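Local atomic coordinates of putative ABC transporter (Thermobispora bispora, PDB entry 4PE6), a protein that probably serves as the solute-binding component of an ABC transporter, holding a small sugar-acid ligand between the two lobes of a periplasmic-binding-protein fold. Residues K18-L23 with Q80-L85; A38-A43 with G54-V59; P97-A102 with I116-A121; S264-W269 with W311-E316. One frame throughout, in Å; residues are numbered along the deposited sequence.

Interaction 1. Residues K18-L23 with Q80-L85; sequences KPFIAL and QKPDAL
Phe-20 O is gripped by two donors: Asp-83 N at 2.8 Å, lying in the carbonyl plane but bent to 140° at the hydrogen, and Ala-84 N in a weak bond of 3.3 Å. Phe-20 N, in turn, gives a nearly straight bond (168°) to Asp-83 OD2 at 2.8 Å, landing on the carboxylate's anti lone pair. Asp-83 therefore serves both polar backbone atoms of Phe-20, one through its own backbone. An alanine here removes the carboxylate that receives Phe-20 N, and would probably loosen the start of the strand pairing. Two residues on, Ala-22 N donates to Ala-84 O at 2.9 Å, within the parallel register Ile-21 with Ala-84 and Ala-22 with Leu-85. With CG anti to the backbone N (chi1 170°), the Phe-20 ring takes Pro-82 CB over one face, 4.1 Å from its centroid, a CH-pi contact. Gln-80 O and Lys-81 O stand at the ring edge. Strand 20-25 lies between 55-60 and 84-88; helix 263-275 covers the face carrying Ile-21 and Ala-84, helix 67-78 that of Ala-22 and Leu-85, the alpha/beta pattern of periplasmic-binding-protein lobes.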
loop_
_atom_site.group_PDB
_atom_site.type_symbol
_atom_site.label_atom_id
_atom_site.label_comp_id
_atom_site.label_asym_id
_atom_site.label_seq_id
_atom_site.Cartn_x
_atom_site.Cartn_y
_atom_site.Cartn_z
ATOM N N LYS A 18 11.395 22.250 18.333
ATOM C CA LYS A 18 11.346 20.856 17.798
ATOM C C LYS A 18 10.584 20.809 16.470
ATOM O O LYS A 18 9.634 21.547 16.280
ATOM C CB LYS A 18 10.692 19.920 18.814
ATOM C CG LYS A 18 11.375 19.884 20.175
ATOM C CD LYS A 18 12.773 19.307 20.062
ATOM C CE LYS A 18 13.427 19.115 21.423
ATOM N NZ LYS A 18 14.796 18.552 21.255
ATOM N N PRO A 19 11.002 19.934 15.543
ATOM C CA PRO A 19 10.383 19.983 14.220
ATOM C C PRO A 19 8.875 19.697 14.102
ATOM O O PRO A 19 8.309 18.909 14.862
ATOM C CB PRO A 19 11.153 18.931 13.424
ATOM C CG PRO A 19 11.962 18.171 14.415
ATOM C CD PRO A 19 12.199 19.084 15.556
ATOM N N PHE A 20 8.287 20.319 13.084
ATOM C CA PHE A 20 6.905 20.104 12.669
ATOM C C PHE A 20 6.915 19.211 11.419
ATOM O O PHE A 20 7.426 19.603 10.363
ATOM C CB PHE A 20 6.236 21.463 12.420
ATOM C CG PHE A 20 4.874 21.399 11.769
ATOM C CD1 PHE A 20 4.020 20.304 11.933
ATOM C CD2 PHE A 20 4.434 22.471 11.013
ATOM C CE1 PHE A 20 2.776 20.277 11.323
ATOM C CE2 PHE A 20 3.188 22.452 10.399
ATOM C CZ PHE A 20 2.356 21.353 10.555
ATOM N N ILE A 21 6.376 18.001 11.569
ATOM C CA ILE A 21 6.269 17.019 10.471
ATOM C C ILE A 21 4.825 16.981 9.941
ATOM O O ILE A 21 3.903 16.650 10.681
ATOM C CB ILE A 21 6.628 15.597 10.942
ATOM C CG1 ILE A 21 7.974 15.582 11.700
ATOM C CG2 ILE A 21 6.638 14.631 9.767
ATOM C CD1 ILE A 21 9.152 16.106 10.896
ATOM N N ALA A 22 4.633 17.349 8.671
ATOM C CA ALA A 22 3.319 17.339 8.041
ATOM C C ALA A 22 3.214 16.126 7.115
ATOM O O ALA A 22 4.188 15.766 6.476
ATOM C CB ALA A 22 3.131 18.622 7.256
ATOM N N LEU A 23 2.050 15.486 7.080
ATOM C CA LEU A 23 1.793 14.366 6.159
ATOM C C LEU A 23 0.575 14.676 5.294
ATOM O O LEU A 23 -0.533 14.955 5.805
ATOM C CB LEU A 23 1.601 13.055 6.916
ATOM C CG LEU A 23 1.536 11.769 6.081
ATOM C CD1 LEU A 23 1.928 10.561 6.934
ATOM C CD2 LEU A 23 0.175 11.536 5.450
ATOM N N GLN A 80 1.794 26.746 7.317
ATOM C CA GLN A 80 2.050 26.442 8.722
ATOM C C GLN A 80 3.519 26.122 8.985
ATOM O O GLN A 80 3.885 25.751 10.099
ATOM C CB GLN A 80 1.188 25.262 9.161
ATOM C CG GLN A 80 -0.301 25.553 9.100
ATOM C CD GLN A 80 -1.127 24.328 9.410
ATOM O OE1 GLN A 80 -1.783 23.786 8.536
ATOM N NE2 GLN A 80 -1.105 23.889 10.667
ATOM N N LYS A 81 4.352 26.233 7.956
ATOM C CA LYS A 81 5.802 26.147 8.106
ATOM C C LYS A 81 6.294 24.803 8.640
ATOM O O LYS A 81 7.029 24.747 9.624
ATOM C CB LYS A 81 6.306 27.291 8.989
ATOM C CG LYS A 81 6.101 28.660 8.366
ATOM C CD LYS A 81 7.098 28.892 7.230
ATOM C CE LYS A 81 7.209 30.366 6.881
ATOM N NZ LYS A 81 5.918 30.879 6.346
ATOM N N PRO A 82 5.916 23.708 7.967
ATOM C CA PRO A 82 6.453 22.443 8.396
ATOM C C PRO A 82 7.956 22.351 8.089
ATOM O O PRO A 82 8.440 22.924 7.123
ATOM C CB PRO A 82 5.657 21.440 7.569
ATOM C CG PRO A 82 5.415 22.164 6.272
ATOM C CD PRO A 82 5.209 23.605 6.675
ATOM N N ASP A 83 8.671 21.614 8.919
ATOM C CA ASP A 83 10.098 21.337 8.673
ATOM C C ASP A 83 10.325 20.195 7.679
ATOM O O ASP A 83 11.337 20.147 6.961
ATOM C CB ASP A 83 10.751 21.052 10.023
ATOM C CG ASP A 83 10.702 22.262 10.923
ATOM O OD1 ASP A 83 11.327 23.277 10.553
ATOM O OD2 ASP A 83 10.000 22.230 11.954
ATOM N N ALA A 84 9.398 19.252 7.686
ATOM C CA ALA A 84 9.364 18.148 6.718
ATOM C C ALA A 84 7.931 17.872 6.333
ATOM O O ALA A 84 6.992 18.058 7.141
ATOM C CB ALA A 84 10.006 16.890 7.302
ATOM N N LEU A 85 7.777 17.400 5.108
ATOM C CA LEU A 85 6.510 17.084 4.526
ATOM C C LEU A 85 6.601 15.672 3.952
ATOM O O LEU A 85 7.484 15.384 3.119
ATOM C CB LEU A 85 6.189 18.105 3.422
ATOM C CG LEU A 85 4.904 17.854 2.651
ATOM C CD1 LEU A 85 3.673 17.944 3.560
ATOM C CD2 LEU A 85 4.817 18.840 1.481
#

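Interaction 2. Residues A38-A43 with G54-V59; sequences AKFEEA and GKYKVV
The axis of helix 38-43 passes 9.7 Å from that of strand 55-59 and runs nearly antiparallel to it, at 168° between their N-to-C directions, so the two elements meet through side chains. Two consecutive helix residues, Phe-40 and Glu-41, meet Tyr-56 and Val-58, which sit two apart on the strand and point toward the helix. Phe-40 has CG anti to its backbone N (chi1 172°), which carries the ring to the strand although its CB does not head there directly. One side of the ring does the touching: CD2 lies 3.7 Å from Val-58 CG2, and CE2 lies 4.2 Å from Tyr-56 CD1. The Phe-40 and Tyr-56 side chains slide past each other in opposite directions. Glu-41 runs extended and crosses both strand side chains at about a right angle. Its CG lies 4.0 Å from Tyr-56 CE1, and OE2 stops 3.7 Å from Val-58 CG2, so here the aliphatic stem and one carboxylate oxygen simply pack. Tyr-56 reaches this place from the crowded chi1 position (72°), between N and carbonyl carbon. Its OH is 4.0 Å from Glu-41 O, too far for a hydrogen bond, and the ring continues along the helix to Ala-44, Lys-45 and Gln-48. These contacts close the beta-alpha-beta unit made of strand 20-25, helix 31-49 and the outermost strand 55-60. Helix 31-49 is in turn backed by helix 263-275, where Ser-264 meets Phe-40 and Val-265 meets Lys-39 and Ala-43.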
loop_
_atom_site.group_PDB
_atom_site.type_symbol
_atom_site.label_atom_id
_atom_site.label_comp_id
_atom_site.label_asym_id
_atom_site.label_seq_id
_atom_site.Cartn_x
_atom_site.Cartn_y
_atom_site.Cartn_z
ATOM N N ALA A 38 -2.891 5.583 10.860
ATOM C CA ALA A 38 -2.889 5.205 12.272
ATOM C C ALA A 38 -1.464 4.899 12.773
ATOM O O ALA A 38 -1.061 5.396 13.817
ATOM C CB ALA A 38 -3.848 4.055 12.500
ATOM N N LYS A 39 -0.674 4.137 12.014
ATOM C CA LYS A 39 0.697 3.834 12.414
ATOM C C LYS A 39 1.569 5.091 12.463
ATOM O O LYS A 39 2.362 5.243 13.387
ATOM C CB LYS A 39 1.326 2.795 11.478
ATOM C CG LYS A 39 0.629 1.451 11.464
ATOM C CD LYS A 39 0.748 0.734 12.801
ATOM C CE LYS A 39 -0.131 -0.504 12.833
ATOM N NZ LYS A 39 0.369 -1.454 13.852
ATOM N N PHE A 40 1.420 5.991 11.477
ATOM C CA PHE A 40 2.112 7.265 11.506
ATOM C C PHE A 40 1.751 8.072 12.736
ATOM O O PHE A 40 2.619 8.632 13.390
ATOM C CB PHE A 40 1.794 8.133 10.269
ATOM C CG PHE A 40 2.357 9.530 10.374
ATOM C CD1 PHE A 40 3.713 9.762 10.147
ATOM C CD2 PHE A 40 1.554 10.594 10.743
ATOM C CE1 PHE A 40 4.237 11.042 10.246
ATOM C CE2 PHE A 40 2.068 11.871 10.858
ATOM C CZ PHE A 40 3.424 12.089 10.615
ATOM N N GLU A 41 0.460 8.165 13.033
ATOM C CA GLU A 41 0.019 8.998 14.129
ATOM C C GLU A 41 0.477 8.435 15.484
ATOM O O GLU A 41 0.898 9.187 16.359
ATOM C CB GLU A 41 -1.495 9.161 14.094
ATOM C CG GLU A 41 -1.952 10.149 13.046
ATOM C CD GLU A 41 -3.463 10.245 12.942
ATOM O OE1 GLU A 41 -4.155 9.266 13.285
ATOM O OE2 GLU A 41 -3.949 11.293 12.480
ATOM N N GLU A 42 0.409 7.122 15.637
ATOM C CA GLU A 42 0.967 6.471 16.826
ATOM C C GLU A 42 2.473 6.745 16.949
ATOM O O GLU A 42 2.950 7.074 18.019
ATOM C CB GLU A 42 0.708 4.975 16.770
ATOM C CG GLU A 42 1.386 4.171 17.861
ATOM C CD GLU A 42 1.134 2.683 17.715
ATOM O OE1 GLU A 42 1.539 2.082 16.692
ATOM O OE2 GLU A 42 0.556 2.113 18.648
ATOM N N ALA A 43 3.222 6.600 15.862
ATOM C CA ALA A 43 4.666 6.832 15.917
ATOM C C ALA A 43 5.010 8.305 16.192
ATOM O O ALA A 43 5.962 8.609 16.917
ATOM C CB ALA A 43 5.334 6.381 14.634
ATOM N N GLY A 54 7.988 18.391 17.716
ATOM C CA GLY A 54 7.116 19.293 18.476
ATOM C C GLY A 54 5.668 19.250 18.042
ATOM O O GLY A 54 4.774 19.593 18.804
ATOM N N LYS A 55 5.433 18.828 16.805
ATOM C CA LYS A 55 4.124 18.913 16.207
ATOM C C LYS A 55 4.043 18.000 14.986
ATOM O O LYS A 55 5.039 17.784 14.271
ATOM C CB LYS A 55 3.837 20.357 15.796
ATOM C CG LYS A 55 2.429 20.618 15.286
ATOM C CD LYS A 55 2.252 22.071 14.875
ATOM C CE LYS A 55 0.923 22.258 14.166
ATOM N NZ LYS A 55 0.573 23.696 14.008
ATOM N N TYR A 56 2.856 17.445 14.778
ATOM C CA TYR A 56 2.564 16.668 13.578
ATOM C C TYR A 56 1.141 16.958 13.115
ATOM O O TYR A 56 0.270 17.285 13.926
ATOM C CB TYR A 56 2.773 15.168 13.831
ATOM C CG TYR A 56 1.738 14.491 14.704
ATOM C CD1 TYR A 56 0.587 13.932 14.157
ATOM C CD2 TYR A 56 1.925 14.381 16.084
ATOM C CE1 TYR A 56 -0.360 13.308 14.967
ATOM C CE2 TYR A 56 0.995 13.752 16.890
ATOM C CZ TYR A 56 -0.142 13.218 16.329
ATOM O OH TYR A 56 -1.072 12.604 17.145
ATOM N N LYS A 57 0.925 16.850 11.805
ATOM C CA LYS A 57 -0.370 17.045 11.199
ATOM C C LYS A 57 -0.567 16.098 10.008
ATOM O O LYS A 57 0.345 15.932 9.172
ATOM C CB LYS A 57 -0.517 18.487 10.730
ATOM C CG LYS A 57 -1.956 18.910 10.464
ATOM C CD LYS A 57 -2.011 20.350 9.987
ATOM C CE LYS A 57 -3.338 20.707 9.358
ATOM N NZ LYS A 57 -4.328 20.975 10.422
ATOM N N VAL A 58 -1.753 15.493 9.955
ATOM C CA VAL A 58 -2.200 14.681 8.835
ATOM C C VAL A 58 -3.322 15.362 8.055
ATOM O O VAL A 58 -4.338 15.796 8.625
ATOM C CB VAL A 58 -2.706 13.315 9.331
ATOM C CG1 VAL A 58 -3.378 12.534 8.204
ATOM C CG2 VAL A 58 -1.546 12.532 9.911
ATOM N N VAL A 59 -3.160 15.441 6.744
ATOM C CA VAL A 59 -4.255 15.904 5.914
ATOM C C VAL A 59 -4.529 14.917 4.793
ATOM O O VAL A 59 -3.609 14.548 4.062
ATOM C CB VAL A 59 -3.983 17.303 5.369
ATOM C CG1 VAL A 59 -5.135 17.742 4.490
ATOM C CG2 VAL A 59 -3.793 18.291 6.533
#

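Interaction 3. Residues P97-A102 with I116-A121; sequences PVIQQA and IDAPCA
From its CB, Ile-99 leans off helix 96-104 toward the loop 116-121 and then divides. The CG2 branch, anti to the backbone N, enters the bend of the loop: it lies 3.7 Å from Cys-120 SG, 3.9 Å from Ala-118 CB and 4.1 Å from Ala-121 CB. The other branch runs through CG1, beside the backbone N (chi1 -74°), and is extended at chi2 (170°), so that CD1 meets Ile-116 CD1 tip to tip at 3.8 Å. A valine here lacks the terminal methyl that meets Ile-116, and would probably hold the Ile-116 end of the loop less firmly. Ala-118 to Ala-121 form a type I turn, closed by Ala-121 N bonding to Ala-118 O, which gathers three of the partners around the one methyl. Polar contact is indirect. A water donates to Gln-100 OE1 at 2.8 Å and accepts from Cys-120 N at 2.9 Å, bridging helix to turn; Gln-100 NE2 is engaged separately by Asp-104 OD1. Cys-120 SG is 3.6 Å from Ile-99 O and forms the disulfide with Cys-103 on the same helix. The contact thus combines apolar contacts around Ile-99, one water bridge and a covalent cross-link between the helix and the loop before strand 122-126; the disulfide is consistent with a secreted or surface-anchored protein.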
loop_
_atom_site.group_PDB
_atom_site.type_symbol
_atom_site.label_atom_id
_atom_site.label_comp_id
_atom_site.label_asym_id
_atom_site.label_seq_id
_atom_site.Cartn_x
_atom_site.Cartn_y
_atom_site.Cartn_z
ATOM N N PRO A 97 5.116 20.555 -9.128
ATOM C CA PRO A 97 5.373 21.974 -8.836
ATOM C C PRO A 97 5.284 22.304 -7.340
ATOM O O PRO A 97 6.136 23.003 -6.819
ATOM C CB PRO A 97 4.294 22.698 -9.649
ATOM C CG PRO A 97 4.049 21.778 -10.816
ATOM C CD PRO A 97 4.145 20.394 -10.224
ATOM N N VAL A 98 4.287 21.782 -6.638
ATOM C CA VAL A 98 4.155 22.133 -5.231
ATOM C C VAL A 98 5.240 21.465 -4.407
ATOM O O VAL A 98 5.655 22.008 -3.387
ATOM C CB VAL A 98 2.747 21.865 -4.656
ATOM C CG1 VAL A 98 2.510 20.387 -4.401
ATOM C CG2 VAL A 98 2.544 22.670 -3.377
ATOM N N ILE A 99 5.718 20.308 -4.859
ATOM C CA ILE A 99 6.843 19.649 -4.191
ATOM C C ILE A 99 8.058 20.549 -4.316
ATOM O O ILE A 99 8.765 20.783 -3.341
ATOM C CB ILE A 99 7.079 18.213 -4.711
ATOM C CG1 ILE A 99 5.978 17.283 -4.169
ATOM C CG2 ILE A 99 8.450 17.696 -4.312
ATOM C CD1 ILE A 99 5.970 15.895 -4.792
ATOM N N GLN A 100 8.286 21.091 -5.507
ATOM C CA GLN A 100 9.408 22.001 -5.689
ATOM C C GLN A 100 9.224 23.282 -4.874
ATOM O O GLN A 100 10.192 23.840 -4.374
ATOM C CB GLN A 100 9.616 22.307 -7.164
ATOM C CG GLN A 100 10.876 23.119 -7.455
ATOM C CD GLN A 100 12.133 22.359 -7.120
ATOM O OE1 GLN A 100 12.387 21.304 -7.686
ATOM N NE2 GLN A 100 12.923 22.881 -6.192
ATOM N N GLN A 101 7.978 23.737 -4.723
ATOM C CA GLN A 101 7.680 24.910 -3.913
ATOM C C GLN A 101 8.050 24.652 -2.449
ATOM O O GLN A 101 8.646 25.512 -1.774
ATOM C CB GLN A 101 6.189 25.285 -4.049
ATOM C CG GLN A 101 5.756 26.485 -3.214
ATOM C CD GLN A 101 4.264 26.732 -3.242
ATOM O OE1 GLN A 101 3.586 26.415 -4.219
ATOM N NE2 GLN A 101 3.741 27.312 -2.160
ATOM N N ALA A 102 7.691 23.471 -1.952
ATOM C CA ALA A 102 8.052 23.067 -0.609
ATOM C C ALA A 102 9.573 23.064 -0.422
ATOM O O ALA A 102 10.074 23.617 0.542
ATOM C CB ALA A 102 7.469 21.699 -0.280
ATOM N N ILE A 116 8.107 8.896 -7.863
ATOM C CA ILE A 116 7.804 9.901 -8.873
ATOM C C ILE A 116 9.048 10.700 -9.172
ATOM O O ILE A 116 9.997 10.700 -8.397
ATOM C CB ILE A 116 6.672 10.869 -8.439
ATOM C CG1 ILE A 116 7.078 11.706 -7.218
ATOM C CG2 ILE A 116 5.408 10.094 -8.131
ATOM C CD1 ILE A 116 5.937 12.533 -6.644
ATOM N N ASP A 117 9.016 11.398 -10.296
ATOM C CA ASP A 117 10.134 12.172 -10.757
ATOM C C ASP A 117 10.066 13.588 -10.161
ATOM O O ASP A 117 9.748 14.544 -10.842
ATOM C CB ASP A 117 10.105 12.195 -12.296
ATOM C CG ASP A 117 11.240 12.967 -12.878
ATOM O OD1 ASP A 117 12.101 13.437 -12.103
ATOM O OD2 ASP A 117 11.265 13.116 -14.115
ATOM N N ALA A 118 10.327 13.691 -8.867
ATOM C CA ALA A 118 10.355 14.970 -8.164
ATOM C C ALA A 118 11.751 15.093 -7.589
ATOM O O ALA A 118 12.020 14.580 -6.502
ATOM C CB ALA A 118 9.296 15.008 -7.076
ATOM N N PRO A 119 12.666 15.741 -8.347
ATOM C CA PRO A 119 14.106 15.701 -8.073
ATOM C C PRO A 119 14.536 16.124 -6.683
ATOM O O PRO A 119 15.510 15.606 -6.173
ATOM C CB PRO A 119 14.696 16.677 -9.117
ATOM C CG PRO A 119 13.716 16.688 -10.230
ATOM C CD PRO A 119 12.366 16.479 -9.593
ATOM N N CYS A 120 13.819 17.062 -6.082
ATOM C CA CYS A 120 14.181 17.566 -4.765
ATOM C C CYS A 120 13.715 16.644 -3.626
ATOM O O CYS A 120 14.168 16.779 -2.512
ATOM C CB CYS A 120 13.621 18.972 -4.575
ATOM S SG CYS A 120 11.874 19.077 -4.125
ATOM N N ALA A 121 12.815 15.714 -3.919
ATOM C CA ALA A 121 12.246 14.831 -2.899
ATOM C C ALA A 121 13.052 13.562 -2.751
ATOM O O ALA A 121 13.734 13.120 -3.694
ATOM C CB ALA A 121 10.812 14.480 -3.257
HETATM O O HOH W 1 11.684 18.664 -7.154
#

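Interaction 4. Residues S264-W269 with W311-E316; sequences SVAALW and WPWTRE
A single direct hydrogen bond joins the segments: Trp-269 NE1 donates to Trp-313 O at 3.3 Å. The acceptor lies close to the indole plane, but the donor sits 64° out of the carbonyl plane; the bond is long, fairly straight at the hydrogen, but off the carbonyl's lone pairs. CH-pi contacts over the indoles carry more of the contact. Arg-315, its CG anti to the backbone N and its chain extended to NE, lies over one face of Trp-269: CB is 3.8 Å from the six-membered-ring centroid, and CG comes within 3.5 Å of Trp-269 CE3. Arg-315 N sits above the same face, towards the rim. On the Trp-313 indole, Ala-266 CB lies 4.3 Å from the five-membered-ring centroid over one face, and Trp-311 CB covers the opposite one. Plain apolar contact adds Val-265 CG1 against Trp-313 CB at 4.1 Å. Charge is dealt with outside: Arg-315 NH2 makes salt bridges to Asp-273 of helix 263-275 and Glu-276 just after it, which probably helps keep its aliphatic part along Trp-269. Trp-313 NE1 bonds to Asp-260 OD2, next to the ligand-pocket residues Met-258 and Ser-259. Thr-314 occupies the N-cap of helix 315-327, its OG1 accepting from Leu-317 N; this classic helix start docks the C-terminal helix of the periplasmic-binding-protein chain on helix 263-275.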
loop_
_atom_site.group_PDB
_atom_site.type_symbol
_atom_site.label_atom_id
_atom_site.label_comp_id
_atom_site.label_asym_id
_atom_site.label_seq_id
_atom_site.Cartn_x
_atom_site.Cartn_y
_atom_site.Cartn_z
ATOM N N SER A 264 4.792 4.918 6.084
ATOM C CA SER A 264 4.630 6.218 6.682
ATOM C C SER A 264 5.536 6.439 7.908
ATOM O O SER A 264 6.004 7.563 8.158
ATOM C CB SER A 264 3.159 6.457 7.068
ATOM O OG SER A 264 2.752 5.510 8.045
ATOM N N VAL A 265 5.730 5.381 8.685
ATOM C CA VAL A 265 6.561 5.455 9.869
ATOM C C VAL A 265 8.026 5.514 9.445
ATOM O O VAL A 265 8.809 6.278 9.984
ATOM C CB VAL A 265 6.347 4.232 10.761
ATOM C CG1 VAL A 265 7.303 4.263 11.924
ATOM C CG2 VAL A 265 4.911 4.175 11.277
ATOM N N ALA A 266 8.392 4.700 8.469
ATOM C CA ALA A 266 9.751 4.771 7.920
ATOM C C ALA A 266 10.031 6.162 7.335
ATOM O O ALA A 266 11.130 6.673 7.451
ATOM C CB ALA A 266 9.953 3.698 6.859
ATOM N N ALA A 267 9.030 6.765 6.693
ATOM C CA ALA A 267 9.177 8.115 6.131
ATOM C C ALA A 267 9.396 9.156 7.241
ATOM O O ALA A 267 10.175 10.083 7.074
ATOM C CB ALA A 267 7.959 8.467 5.298
ATOM N N LEU A 268 8.728 8.975 8.378
ATOM C CA LEU A 268 8.947 9.835 9.546
ATOM C C LEU A 268 10.412 9.775 9.988
ATOM O O LEU A 268 11.030 10.805 10.245
ATOM C CB LEU A 268 8.047 9.381 10.703
ATOM C CG LEU A 268 8.220 10.034 12.069
ATOM C CD1 LEU A 268 8.021 11.532 12.004
ATOM C CD2 LEU A 268 7.292 9.406 13.092
ATOM N N TRP A 269 10.953 8.565 10.113
ATOM C CA TRP A 269 12.348 8.404 10.540
ATOM C C TRP A 269 13.305 8.971 9.508
ATOM O O TRP A 269 14.269 9.636 9.861
ATOM C CB TRP A 269 12.690 6.955 10.849
ATOM C CG TRP A 269 11.854 6.385 11.984
ATOM C CD1 TRP A 269 11.132 5.244 11.957
ATOM C CD2 TRP A 269 11.662 6.951 13.284
ATOM N NE1 TRP A 269 10.493 5.045 13.163
ATOM C CE2 TRP A 269 10.787 6.088 13.990
ATOM C CE3 TRP A 269 12.136 8.103 13.922
ATOM C CZ2 TRP A 269 10.387 6.333 15.307
ATOM C CZ3 TRP A 269 11.759 8.337 15.249
ATOM C CH2 TRP A 269 10.868 7.462 15.916
ATOM N N TRP A 311 5.073 -3.406 9.070
ATOM C CA TRP A 311 6.337 -3.682 9.739
ATOM C C TRP A 311 6.563 -2.639 10.851
ATOM O O TRP A 311 6.293 -1.446 10.655
ATOM C CB TRP A 311 7.505 -3.703 8.750
ATOM C CG TRP A 311 7.414 -4.745 7.683
ATOM C CD1 TRP A 311 7.457 -4.531 6.333
ATOM C CD2 TRP A 311 7.293 -6.155 7.858
ATOM N NE1 TRP A 311 7.386 -5.732 5.654
ATOM C CE2 TRP A 311 7.269 -6.740 6.568
ATOM C CE3 TRP A 311 7.203 -6.992 8.982
ATOM C CZ2 TRP A 311 7.140 -8.114 6.372
ATOM C CZ3 TRP A 311 7.090 -8.354 8.780
ATOM C CH2 TRP A 311 7.060 -8.902 7.483
ATOM N N PRO A 312 7.006 -3.079 12.036
ATOM C CA PRO A 312 7.198 -2.127 13.131
ATOM C C PRO A 312 8.549 -1.411 13.049
ATOM O O PRO A 312 9.518 -1.803 13.715
ATOM C CB PRO A 312 7.096 -3.019 14.383
ATOM C CG PRO A 312 7.637 -4.337 13.922
ATOM C CD PRO A 312 7.247 -4.472 12.470
ATOM N N TRP A 313 8.620 -0.365 12.237
ATOM C CA TRP A 313 9.868 0.378 12.092
ATOM C C TRP A 313 10.171 1.207 13.328
ATOM O O TRP A 313 9.352 2.009 13.770
ATOM C CB TRP A 313 9.835 1.280 10.846
ATOM C CG TRP A 313 9.592 0.517 9.628
ATOM C CD1 TRP A 313 8.432 0.469 8.925
ATOM C CD2 TRP A 313 10.512 -0.346 8.955
ATOM N NE1 TRP A 313 8.563 -0.375 7.860
ATOM C CE2 TRP A 313 9.834 -0.893 7.855
ATOM C CE3 TRP A 313 11.847 -0.715 9.181
ATOM C CZ2 TRP A 313 10.434 -1.778 6.966
ATOM C CZ3 TRP A 313 12.450 -1.612 8.301
ATOM C CH2 TRP A 313 11.745 -2.128 7.201
ATOM N N THR A 314 11.327 0.951 13.915
ATOM C CA THR A 314 11.921 1.835 14.889
ATOM C C THR A 314 12.917 2.677 14.109
ATOM O O THR A 314 13.273 2.362 12.974
ATOM C CB THR A 314 12.656 1.059 15.989
ATOM O OG1 THR A 314 13.655 0.209 15.400
ATOM C CG2 THR A 314 11.670 0.207 16.809
ATOM N N ARG A 315 13.369 3.756 14.718
ATOM C CA ARG A 315 14.404 4.551 14.118
ATOM C C ARG A 315 15.645 3.687 13.820
ATOM O O ARG A 315 16.269 3.825 12.761
ATOM C CB ARG A 315 14.746 5.723 15.030
ATOM C CG ARG A 315 15.386 6.854 14.273
ATOM C CD ARG A 315 15.634 8.070 15.140
ATOM N NE ARG A 315 16.032 9.178 14.288
ATOM C CZ ARG A 315 16.311 10.405 14.704
ATOM N NH1 ARG A 315 16.252 10.716 15.989
ATOM N NH2 ARG A 315 16.647 11.325 13.814
ATOM N N GLU A 316 15.972 2.772 14.732
ATOM C CA GLU A 316 17.108 1.875 14.531
ATOM C C GLU A 316 16.906 0.873 13.373
ATOM O O GLU A 316 17.807 0.677 12.545
ATOM C CB GLU A 316 17.450 1.132 15.846
ATOM C CG GLU A 316 18.931 0.812 15.986
ATOM C CD GLU A 316 19.821 2.021 15.706
ATOM O OE1 GLU A 316 19.711 3.034 16.437
ATOM O OE2 GLU A 316 20.621 1.970 14.738
#

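How the interactions relate
Interaction 1 pairs two strands within the sheet by backbone bonds, and it encloses interaction 2 along the chain. The two share strands 20-25 and 55-60 as neighbours, joined by probable hydrogen bonds from Leu-23 N to Lys-57 O and from Val-59 N to Leu-23 O. Interaction 2 packs helix on strand by side chains alone, and its Phe-40 touches Ser-264 of interaction 4, which lies nearest the chain's centre and mixes indole CH-pi contacts with a backbone acceptor. Interaction 3 touches only interaction 1; a disulfide and water supplement its apolar packing. All four are partly buried, with buried members (Phe-20, Phe-40, Ile-99, Trp-313) and partly exposed polar ones (Asp-83, Glu-41, Gln-100, Arg-315).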